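Local coordinates for protein walker-Type ATPase (Pyrococcus abyssi, PDB 2QEN) that binds ADP and magnesium in a Walker-type P-loop domain and probably acts as an ATPase, although its cellular role is unknown, at residues 156-159 and 160-164; 109-113 and 114-118; 22-25 and 26-30; 75-78 and 79-83. The protein carries 1 engineered substitution. One frame throughout, in Å; residues are numbered along the deposited sequence.

Interaction 1: 156-159 and 160-164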
loop_
_atom_site.group_PDB
_atom_site.type_symbol
_atom_site.label_atom_id
_atom_site.label_comp_id
_atom_site.label_asym_id
_atom_site.label_seq_id
_atom_site.Cartn_x
_atom_site.Cartn_y
_atom_site.Cartn_z
ATOM N N ALA A 156 1.077 21.147 -0.922
ATOM C CA ALA A 156 0.844 22.305 -0.055
ATOM C C ALA A 156 -0.077 23.292 -0.752
ATOM O O ALA A 156 -0.953 23.881 -0.133
ATOM C CB ALA A 156 2.156 22.979 0.290
ATOM N N TYR A 157 0.123 23.453 -2.057
ATOM C CA TYR A 157 -0.725 24.324 -2.870
ATOM C C TYR A 157 -2.158 23.792 -2.962
ATOM O O TYR A 157 -3.105 24.523 -2.723
ATOM C CB TYR A 157 -0.118 24.506 -4.259
ATOM C CG TYR A 157 -1.023 25.249 -5.207
ATOM C CD1 TYR A 157 -1.270 26.616 -5.047
ATOM C CD2 TYR A 157 -1.622 24.592 -6.261
ATOM C CE1 TYR A 157 -2.099 27.285 -5.909
ATOM C CE2 TYR A 157 -2.438 25.260 -7.135
ATOM C CZ TYR A 157 -2.672 26.589 -6.959
ATOM O OH TYR A 157 -3.494 27.224 -7.846
ATOM N N ALA A 158 -2.315 22.514 -3.280
ATOM C CA ALA A 158 -3.637 21.887 -3.224
ATOM C C ALA A 158 -4.315 22.057 -1.841
ATOM O O ALA A 158 -5.495 22.398 -1.752
ATOM C CB ALA A 158 -3.546 20.421 -3.617
ATOM N N TYR A 159 -3.551 21.824 -0.775
ATOM C CA TYR A 159 -4.043 21.914 0.607
ATOM C C TYR A 159 -4.663 23.278 0.878
ATOM O O TYR A 159 -5.786 23.375 1.374
ATOM C CB TYR A 159 -2.893 21.664 1.600
ATOM C CG TYR A 159 -3.336 21.304 3.003
ATOM C CD1 TYR A 159 -3.827 22.281 3.879
ATOM C CD2 TYR A 159 -3.244 19.984 3.462
ATOM C CE1 TYR A 159 -4.242 21.940 5.174
ATOM C CE2 TYR A 159 -3.645 19.633 4.740
ATOM C CZ TYR A 159 -4.148 20.622 5.591
ATOM O OH TYR A 159 -4.556 20.285 6.854
ATOM N N ASP A 160 -3.921 24.332 0.540
ATOM C CA ASP A 160 -4.310 25.694 0.879
ATOM C C ASP A 160 -5.337 26.297 -0.076
ATOM O O ASP A 160 -6.184 27.087 0.346
ATOM C CB ASP A 160 -3.084 26.611 0.902
ATOM C CG ASP A 160 -2.078 26.248 1.979
ATOM O OD1 ASP A 160 -2.438 25.642 3.012
ATOM O OD2 ASP A 160 -0.897 26.604 1.794
ATOM N N SER A 161 -5.251 25.947 -1.358
ATOM C CA SER A 161 -5.893 26.748 -2.415
ATOM C C SER A 161 -6.851 26.015 -3.344
ATOM O O SER A 161 -7.515 26.657 -4.155
ATOM C CB SER A 161 -4.822 27.410 -3.276
ATOM O OG SER A 161 -3.926 28.120 -2.461
ATOM N N LEU A 162 -6.904 24.688 -3.266
ATOM C CA LEU A 162 -7.796 23.912 -4.133
ATOM C C LEU A 162 -8.850 23.145 -3.299
ATOM O O LEU A 162 -8.729 21.937 -3.093
ATOM C CB LEU A 162 -6.970 23.007 -5.076
ATOM C CG LEU A 162 -5.903 23.708 -5.964
ATOM C CD1 LEU A 162 -5.031 22.700 -6.722
ATOM C CD2 LEU A 162 -6.509 24.753 -6.940
ATOM N N PRO A 163 -9.880 23.867 -2.793
ATOM C CA PRO A 163 -10.867 23.277 -1.872
ATOM C C PRO A 163 -11.770 22.193 -2.467
ATOM O O PRO A 163 -12.373 21.422 -1.720
ATOM C CB PRO A 163 -11.716 24.483 -1.433
ATOM C CG PRO A 163 -11.528 25.506 -2.507
ATOM C CD PRO A 163 -10.138 25.309 -3.029
ATOM N N ASN A 164 -11.873 22.119 -3.785
ATOM C CA ASN A 164 -12.666 21.049 -4.391
ATOM C C ASN A 164 -11.818 19.876 -4.845
ATOM O O ASN A 164 -12.231 19.073 -5.677
ATOM C CB ASN A 164 -13.501 21.618 -5.525
ATOM C CG ASN A 164 -14.464 22.655 -5.034
ATOM O OD1 ASN A 164 -14.122 23.829 -4.924
ATOM N ND2 ASN A 164 -15.674 22.230 -4.721
#
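Y157 meets both S161 and L162 with its ring, the CD1/CE1 side toward S161 and the CD2/CE2 side toward L162. CE2 of Y157 lies 3.7 Å from L162 CD1, while CE1 of Y157 comes within 3.8 Å of S161 CB. Both carbons approach the ring obliquely. The ring is carried onto these later residues because CG of Y157 is anti to the backbone N (chi1 173°). L162 CD1 also touches A158 CB at 4.1 Å, so one methyl is shared by ring and alanine. Beyond the turn, the same ring receives R114 of helix 113-127 in a cation-pi contact, and L162 packs on F117 and N121. With an alanine in place of Y157, L162 CD1 and S161 CB would probably lose their aromatic cover, and the guanidinium of R114 its partner.

Backbone bonds close the last turn of helix 149-161, the crossover of a beta-alpha-beta unit between strands 130-135 and 165-171 of the parallel sheet. D160 N donates to A156 O, and S161 N donates to Y157 O at 2.9 Å. L162 N donates to A158 O at 3.1 Å, just where the chain leaves helical geometry.

Polar side chains mark the remaining flank. D160 OD1 stands 3.7 Å from Y159 CD1, with carboxylate and ring planes 82° apart. D160 OD2 is salt-bridged to R193, a positive charge that probably eases its 3.3 Å approach to A156 O, a fellow acceptor. The hydroxyl of Y159 is hydrogen-bonded to I194 O.

Interaction 2: 109-113 and 114-118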
loop_
_atom_site.group_PDB
_atom_site.type_symbol
_atom_site.label_atom_id
_atom_site.label_comp_id
_atom_site.label_asym_id
_atom_site.label_seq_id
_atom_site.Cartn_x
_atom_site.Cartn_y
_atom_site.Cartn_z
ATOM N N ARG A 109 5.401 17.394 -22.035
ATOM C CA ARG A 109 6.594 18.261 -22.066
ATOM C C ARG A 109 6.312 19.720 -21.709
ATOM O O ARG A 109 7.164 20.396 -21.131
ATOM C CB ARG A 109 7.237 18.235 -23.460
ATOM C CG ARG A 109 8.193 17.088 -23.712
ATOM C CD ARG A 109 8.911 17.233 -25.053
ATOM N NE ARG A 109 9.919 16.187 -25.241
ATOM C CZ ARG A 109 10.621 15.999 -26.356
ATOM N NH1 ARG A 109 10.444 16.787 -27.410
ATOM N NH2 ARG A 109 11.513 15.016 -26.416
ATOM N N LYS A 110 5.125 20.200 -22.073
ATOM C CA LYS A 110 4.794 21.620 -21.965
ATOM C C LYS A 110 3.725 21.959 -20.904
ATOM O O LYS A 110 3.160 23.060 -20.912
ATOM C CB LYS A 110 4.412 22.153 -23.348
ATOM C CG LYS A 110 5.559 22.033 -24.363
ATOM C CD LYS A 110 5.231 22.660 -25.712
ATOM C CE LYS A 110 6.423 22.591 -26.675
ATOM N NZ LYS A 110 6.929 21.201 -26.924
ATOM N N LEU A 111 3.469 21.025 -19.987
ATOM C CA LEU A 111 2.501 21.233 -18.897
ATOM C C LEU A 111 3.191 21.303 -17.533
ATOM O O LEU A 111 4.166 20.595 -17.292
ATOM C CB LEU A 111 1.451 20.102 -18.866
ATOM C CG LEU A 111 0.270 20.100 -19.846
ATOM C CD1 LEU A 111 -0.398 18.733 -19.909
ATOM C CD2 LEU A 111 -0.747 21.180 -19.493
ATOM N N SER A 112 2.682 22.153 -16.645
ATOM C CA SER A 112 3.104 22.141 -15.246
ATOM C C SER A 112 2.126 21.325 -14.392
ATOM O O SER A 112 0.951 21.168 -14.740
ATOM C CB SER A 112 3.250 23.563 -14.691
ATOM O OG SER A 112 2.011 24.117 -14.298
ATOM N N LEU A 113 2.623 20.805 -13.274
ATOM C CA LEU A 113 1.794 20.071 -12.336
ATOM C C LEU A 113 0.662 20.922 -11.771
ATOM O O LEU A 113 -0.454 20.445 -11.599
ATOM C CB LEU A 113 2.654 19.520 -11.197
ATOM C CG LEU A 113 3.634 18.391 -11.517
ATOM C CD1 LEU A 113 4.495 18.180 -10.298
ATOM C CD2 LEU A 113 2.897 17.097 -11.891
ATOM N N ARG A 114 0.971 22.181 -11.479
ATOM C CA ARG A 114 0.015 23.120 -10.921
ATOM C C ARG A 114 -1.155 23.415 -11.870
ATOM O O ARG A 114 -2.303 23.460 -11.433
ATOM C CB ARG A 114 0.740 24.408 -10.576
ATOM C CG ARG A 114 0.098 25.204 -9.492
ATOM C CD ARG A 114 1.160 25.706 -8.533
ATOM N NE ARG A 114 0.793 27.028 -8.051
ATOM C CZ ARG A 114 1.325 27.632 -6.994
ATOM N NH1 ARG A 114 2.260 27.045 -6.258
ATOM N NH2 ARG A 114 0.900 28.835 -6.681
ATOM N N GLU A 115 -0.833 23.606 -13.150
ATOM C CA GLU A 115 -1.782 23.767 -14.269
ATOM C C GLU A 115 -2.800 22.620 -14.307
ATOM O O GLU A 115 -4.005 22.854 -14.359
ATOM C CB GLU A 115 -0.977 23.765 -15.573
ATOM C CG GLU A 115 -1.597 24.390 -16.793
ATOM C CD GLU A 115 -0.599 24.471 -17.973
ATOM O OE1 GLU A 115 0.597 24.082 -17.810
ATOM O OE2 GLU A 115 -1.010 24.933 -19.065
ATOM N N VAL A 116 -2.290 21.386 -14.270
ATOM C CA VAL A 116 -3.089 20.167 -14.273
ATOM C C VAL A 116 -4.006 20.085 -13.052
ATOM O O VAL A 116 -5.198 19.772 -13.180
ATOM C CB VAL A 116 -2.174 18.900 -14.326
ATOM C CG1 VAL A 116 -2.977 17.600 -14.037
ATOM C CG2 VAL A 116 -1.415 18.825 -15.671
ATOM N N PHE A 117 -3.450 20.374 -11.879
ATOM C CA PHE A 117 -4.211 20.294 -10.640
ATOM C C PHE A 117 -5.314 21.342 -10.525
ATOM O O PHE A 117 -6.382 21.048 -9.988
ATOM C CB PHE A 117 -3.279 20.256 -9.418
ATOM C CG PHE A 117 -2.772 18.862 -9.094
ATOM C CD1 PHE A 117 -2.217 18.051 -10.096
ATOM C CD2 PHE A 117 -2.886 18.343 -7.812
ATOM C CE1 PHE A 117 -1.756 16.742 -9.804
ATOM C CE2 PHE A 117 -2.429 17.028 -7.510
ATOM C CZ PHE A 117 -1.875 16.238 -8.512
ATOM N N ARG A 118 -5.066 22.539 -11.053
ATOM C CA ARG A 118 -6.079 23.599 -11.127
ATOM C C ARG A 118 -7.286 23.200 -11.982
ATOM O O ARG A 118 -8.424 23.404 -11.570
ATOM C CB ARG A 118 -5.471 24.915 -11.654
ATOM C CG ARG A 118 -4.566 25.630 -10.649
ATOM C CD ARG A 118 -4.210 27.042 -11.134
ATOM N NE ARG A 118 -3.204 26.992 -12.198
ATOM C CZ ARG A 118 -1.921 27.317 -12.044
ATOM N NH1 ARG A 118 -1.478 27.748 -10.864
ATOM N NH2 ARG A 118 -1.083 27.227 -13.074
#
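S112 and E115 grip each other reciprocally in a capping box at the start of helix 113-127. S112 OG accepts from E115 N at 3.1 Å, which makes S112 the N-cap. In return E115 OE1 accepts from S112 N at 3.1 Å, a bond straight at 172° and met nearly along the C-O axis of the carboxylate. The serine hydroxyl sits between its own N and carbonyl carbon (chi1 81°), a position from which it can face the first turn. CG of E115 is anti to its N, and the extended chain beyond carries the carboxylate back over the residues before the helix.

The packing is closest on this side. L111 CD2 comes within 3.6 Å of E115 CD, the two side chains crossing at about a right angle. Below the cap, V116 N bonds S112 O and F117 N bonds L113 O, the latter at 3.0 Å. L113 and F117 are buried, both resting on L154 of helix 149-161. L111 CD1 and V116 CG2 are barely in touch at 4.4 Å, and F103 touches both residues. The solvent side is looser: K110 is exposed and its end leads away; R114, also exposed, bends away from the cap to a cation-pi contact with Y157.

An alanine in place of E115 would probably leave the amide of S112 without its mate and uncover the L111 methyl. With two amides at the helix start taken up by side-chain oxygens, the cap settles where the helix begins, and the glutamate charge is probably favourable beside the positive end of the helix dipole.

Interaction 3: 22-25 and 26-30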
loop_
_atom_site.group_PDB
_atom_site.type_symbol
_atom_site.label_atom_id
_atom_site.label_comp_id
_atom_site.label_asym_id
_atom_site.label_seq_id
_atom_site.Cartn_x
_atom_site.Cartn_y
_atom_site.Cartn_z
ATOM N N ARG A 22 -15.944 4.070 5.778
ATOM C CA ARG A 22 -16.536 5.187 6.506
ATOM C C ARG A 22 -15.460 6.131 7.043
ATOM O O ARG A 22 -15.567 7.345 6.887
ATOM C CB ARG A 22 -17.426 4.688 7.661
ATOM C CG ARG A 22 -18.031 5.814 8.510
ATOM C CD ARG A 22 -18.864 5.294 9.692
ATOM N NE ARG A 22 -18.210 4.159 10.345
ATOM C CZ ARG A 22 -17.338 4.256 11.349
ATOM N NH1 ARG A 22 -17.014 5.450 11.847
ATOM N NH2 ARG A 22 -16.790 3.148 11.857
ATOM N N LYS A 23 -14.421 5.562 7.650
ATOM C CA LYS A 23 -13.298 6.351 8.156
ATOM C C LYS A 23 -12.552 7.129 7.065
ATOM O O LYS A 23 -12.087 8.235 7.309
ATOM C CB LYS A 23 -12.351 5.491 9.001
ATOM C CG LYS A 23 -12.922 5.183 10.417
ATOM C CD LYS A 23 -12.133 4.083 11.125
ATOM C CE LYS A 23 -12.238 4.208 12.653
ATOM N NZ LYS A 23 -13.187 3.229 13.290
ATOM N N LEU A 24 -12.461 6.547 5.868
ATOM C CA LEU A 24 -11.887 7.212 4.710
ATOM C C LEU A 24 -12.773 8.390 4.261
ATOM O O LEU A 24 -12.259 9.481 4.031
ATOM C CB LEU A 24 -11.663 6.208 3.572
ATOM C CG LEU A 24 -10.755 6.573 2.397
ATOM C CD1 LEU A 24 -9.421 7.125 2.867
ATOM C CD2 LEU A 24 -10.519 5.355 1.521
ATOM N N GLU A 25 -14.093 8.166 4.173
ATOM C CA GLU A 25 -15.066 9.224 3.856
ATOM C C GLU A 25 -14.988 10.364 4.854
ATOM O O GLU A 25 -14.984 11.535 4.456
ATOM C CB GLU A 25 -16.506 8.689 3.863
ATOM C CG GLU A 25 -16.884 7.882 2.632
ATOM C CD GLU A 25 -18.369 7.541 2.553
ATOM O OE1 GLU A 25 -19.188 8.153 3.285
ATOM O OE2 GLU A 25 -18.715 6.649 1.745
ATOM N N GLU A 26 -14.943 10.011 6.140
ATOM C CA GLU A 26 -14.832 10.977 7.230
ATOM C C GLU A 26 -13.550 11.810 7.124
ATOM O O GLU A 26 -13.575 13.024 7.308
ATOM C CB GLU A 26 -14.931 10.277 8.595
ATOM C CG GLU A 26 -16.328 9.724 8.918
ATOM C CD GLU A 26 -16.425 8.972 10.268
ATOM O OE1 GLU A 26 -15.380 8.583 10.830
ATOM O OE2 GLU A 26 -17.562 8.770 10.764
ATOM N N SER A 27 -12.438 11.163 6.791
ATOM C CA SER A 27 -11.173 11.871 6.678
ATOM C C SER A 27 -11.172 12.893 5.538
ATOM O O SER A 27 -10.687 14.020 5.699
ATOM C CB SER A 27 -10.009 10.899 6.518
ATOM O OG SER A 27 -8.796 11.622 6.561
ATOM N N LEU A 28 -11.715 12.490 4.391
ATOM C CA LEU A 28 -11.898 13.409 3.266
ATOM C C LEU A 28 -12.736 14.628 3.653
ATOM O O LEU A 28 -12.363 15.760 3.325
ATOM C CB LEU A 28 -12.472 12.692 2.049
ATOM C CG LEU A 28 -11.402 12.203 1.070
ATOM C CD1 LEU A 28 -10.704 10.927 1.553
ATOM C CD2 LEU A 28 -11.995 12.003 -0.309
ATOM N N GLU A 29 -13.827 14.400 4.393
ATOM C CA GLU A 29 -14.670 15.486 4.925
ATOM C C GLU A 29 -13.913 16.461 5.812
ATOM O O GLU A 29 -14.234 17.645 5.843
ATOM C CB GLU A 29 -15.850 14.936 5.728
ATOM C CG GLU A 29 -16.929 14.291 4.885
ATOM C CD GLU A 29 -17.904 13.445 5.687
ATOM O OE1 GLU A 29 -18.054 13.678 6.914
ATOM O OE2 GLU A 29 -18.525 12.541 5.075
ATOM N N ASN A 30 -12.913 15.964 6.535
ATOM C CA ASN A 30 -12.243 16.770 7.560
ATOM C C ASN A 30 -10.921 17.440 7.148
ATOM O O ASN A 30 -10.553 18.460 7.717
ATOM C CB ASN A 30 -12.054 15.936 8.836
ATOM C CG ASN A 30 -13.374 15.623 9.539
ATOM O OD1 ASN A 30 -14.366 16.326 9.370
ATOM N ND2 ASN A 30 -13.380 14.564 10.336
HETATM O O HOH W 1 -15.048 6.965 13.051
#
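R22 runs alongside E26, both pointing the same way, and its CG lies 3.7 Å from E26 OE2. The arginine chain then bends at its third torsion (chi3 42°), which brings NH1 of R22 back to within 3.5 Å of E26 OE2 in a long salt bridge. The carboxylate oxygen lies at the edge of the guanidinium, in its plane, although the two flat groups are turned 78° apart. A water closes the gap on the other oxygen, accepting from R22 NH1 at 2.8 Å and donating to E26 OE1 at 2.8 Å. Beneath them E26 N donates to R22 O at 2.8 Å, the first of four successive bonds of helix 18-30, continued by S27, L28 and E29.

The buried side is apolar. L24 CD1 and L28 CD1 touch at 4.2 Å, and both leucines pack on T34 of strand 33-37; L24 also reaches V198 of the edge strand 196-199 and F51 of helix 44-54. S27 OG is hydrogen-bonded to T34 OG1. This amphipathic helix thus lies against the parallel sheet of the P-loop domain, the side chain of L24 about 8 Å from that of ADP-binding K44.

E25 and E29 carry like charges 4.8 Å apart, OE1 to OE2; the salt bridge of E25 to R55 probably softens their repulsion. The R22-E26 pair, long and shared with water, probably contributes a modest, surface-side electrostatic tie along one turn.

Interaction 4: 75-78 and 79-83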
loop_
_atom_site.group_PDB
_atom_site.type_symbol
_atom_site.label_atom_id
_atom_site.label_comp_id
_atom_site.label_asym_id
_atom_site.label_seq_id
_atom_site.Cartn_x
_atom_site.Cartn_y
_atom_site.Cartn_z
ATOM N N GLU A 75 7.445 14.816 -16.917
ATOM C CA GLU A 75 6.765 14.381 -18.133
ATOM C C GLU A 75 6.049 13.034 -17.977
ATOM O O GLU A 75 4.918 12.876 -18.433
ATOM C CB GLU A 75 7.740 14.341 -19.306
ATOM C CG GLU A 75 7.111 13.871 -20.598
ATOM C CD GLU A 75 8.001 14.079 -21.801
ATOM O OE1 GLU A 75 9.000 14.828 -21.686
ATOM O OE2 GLU A 75 7.697 13.499 -22.867
ATOM N N GLU A 76 6.709 12.076 -17.332
ATOM C CA GLU A 76 6.144 10.745 -17.102
ATOM C C GLU A 76 4.938 10.772 -16.166
ATOM O O GLU A 76 3.926 10.119 -16.430
ATOM C CB GLU A 76 7.221 9.808 -16.546
ATOM C CG GLU A 76 8.162 9.239 -17.606
ATOM C CD GLU A 76 9.488 8.754 -17.038
ATOM O OE1 GLU A 76 9.682 8.842 -15.808
ATOM O OE2 GLU A 76 10.343 8.287 -17.829
ATOM N N LEU A 77 5.064 11.513 -15.066
ATOM C CA LEU A 77 3.986 11.684 -14.116
ATOM C C LEU A 77 2.793 12.316 -14.817
ATOM O O LEU A 77 1.668 11.842 -14.686
ATOM C CB LEU A 77 4.433 12.584 -12.955
ATOM C CG LEU A 77 3.849 12.392 -11.538
ATOM C CD1 LEU A 77 3.789 13.713 -10.796
ATOM C CD2 LEU A 77 2.491 11.701 -11.470
ATOM N N ILE A 78 3.038 13.388 -15.562
ATOM C CA ILE A 78 1.951 14.084 -16.264
ATOM C C ILE A 78 1.272 13.173 -17.310
ATOM O O ILE A 78 0.036 13.118 -17.379
ATOM C CB ILE A 78 2.390 15.468 -16.811
ATOM C CG1 ILE A 78 2.773 16.367 -15.619
ATOM C CG2 ILE A 78 1.268 16.104 -17.631
ATOM C CD1 ILE A 78 3.207 17.748 -15.968
ATOM N N LYS A 79 2.079 12.433 -18.067
ATOM C CA LYS A 79 1.561 11.465 -19.040
ATOM C C LYS A 79 0.661 10.405 -18.368
ATOM O O LYS A 79 -0.354 9.997 -18.945
ATOM C CB LYS A 79 2.710 10.798 -19.830
ATOM C CG LYS A 79 2.261 10.001 -21.063
ATOM C CD LYS A 79 3.444 9.331 -21.792
ATOM C CE LYS A 79 2.966 8.251 -22.778
ATOM N NZ LYS A 79 4.083 7.573 -23.530
ATOM N N GLU A 80 1.041 9.978 -17.157
ATOM C CA GLU A 80 0.241 9.032 -16.341
ATOM C C GLU A 80 -1.081 9.629 -15.810
ATOM O O GLU A 80 -2.108 8.962 -15.815
ATOM C CB GLU A 80 1.079 8.431 -15.198
ATOM C CG GLU A 80 0.392 7.325 -14.391
ATOM C CD GLU A 80 0.174 6.021 -15.167
ATOM O OE1 GLU A 80 0.935 5.729 -16.127
ATOM O OE2 GLU A 80 -0.759 5.266 -14.796
ATOM N N LEU A 81 -1.054 10.873 -15.350
ATOM C CA LEU A 81 -2.295 11.604 -15.039
ATOM C C LEU A 81 -3.238 11.675 -16.245
ATOM O O LEU A 81 -4.444 11.455 -16.108
ATOM C CB LEU A 81 -1.991 13.016 -14.555
ATOM C CG LEU A 81 -1.463 13.197 -13.132
ATOM C CD1 LEU A 81 -0.618 14.467 -13.016
ATOM C CD2 LEU A 81 -2.617 13.234 -12.147
ATOM N N GLN A 82 -2.674 11.977 -17.414
ATOM C CA GLN A 82 -3.428 12.040 -18.660
ATOM C C GLN A 82 -4.086 10.712 -19.023
ATOM O O GLN A 82 -5.278 10.678 -19.343
ATOM C CB GLN A 82 -2.529 12.496 -19.811
ATOM C CG GLN A 82 -2.196 13.988 -19.806
ATOM C CD GLN A 82 -1.201 14.361 -20.890
ATOM O OE1 GLN A 82 -0.248 13.630 -21.159
ATOM N NE2 GLN A 82 -1.422 15.501 -21.521
ATOM N N SER A 83 -3.315 9.624 -18.972
ATOM C CA SER A 83 -3.822 8.319 -19.392
ATOM C C SER A 83 -4.779 7.695 -18.372
ATOM O O SER A 83 -5.636 6.906 -18.737
ATOM C CB SER A 83 -2.681 7.355 -19.739
ATOM O OG SER A 83 -1.922 7.014 -18.591
#
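Q82 passes beside the carbonyl of I78, from CB as far as its amide carbon and OE1. Its CB lies 3.6 Å from I78 O and its CG closer still, at 3.4 Å from the same oxygen. CD of Q82 faces I78 CG2 at 4.4 Å, a loose touch. OE1 of Q82 stays 3.8 Å from I78 O, two acceptors with no bond between them. NE2 at the tip turns elsewhere and is hydrogen-bonded to F103 O and L106 O of the neighbouring loop. Placing CG anti to the carbonyl carbon (chi1 -75°), with the chain extended beyond, is what brings the amide to that loop. The backbone of Q82 holds the carbonyl of I78 directly, its N donating to I78 O at 2.9 Å.

L81 makes the next contact round the helix, its CD1 4.4 Å from L77 CD2, while L81 N donates to L77 O. L81 also packs on V116 and F117 of helix 113-127 and on I58 and I60 of strand 57-61, so through it helix 74-84 meets both that helix and one of the two outermost strands of the parallel sheet. E80 bends at its second torsion (69°) and lies against I60 and L65.

E75 OE2 and K79 NZ stay 7.0 Å apart, too far for an ion pair; E75 OE1 has a long, weak one with R109. The turn is thus probably held mainly by its backbone bonds, while the Q82 NE2 group ties the helix to the loop.

All four contacts are local turns between adjoining segments, so none closes a long loop, and none nests in or crosses another. From the N terminus they come in series: interaction 3 on helix 18-30, interaction 4 on helix 74-84, interaction 2 at the start of helix 113-127, interaction 1 at the end of helix 149-161. Space joins what sequence separates. Interactions 4 and 2, centres about 10 Å apart, meet through L77 and L113; interactions 2 and 1 meet through R118 and Y157. Helices 74-84, 113-127 and 149-161 are thereby linked. Interaction 3 stands apart, its nearest atoms about 6 Å from interaction 1, on the helix beside strands 33-37 and 196-199.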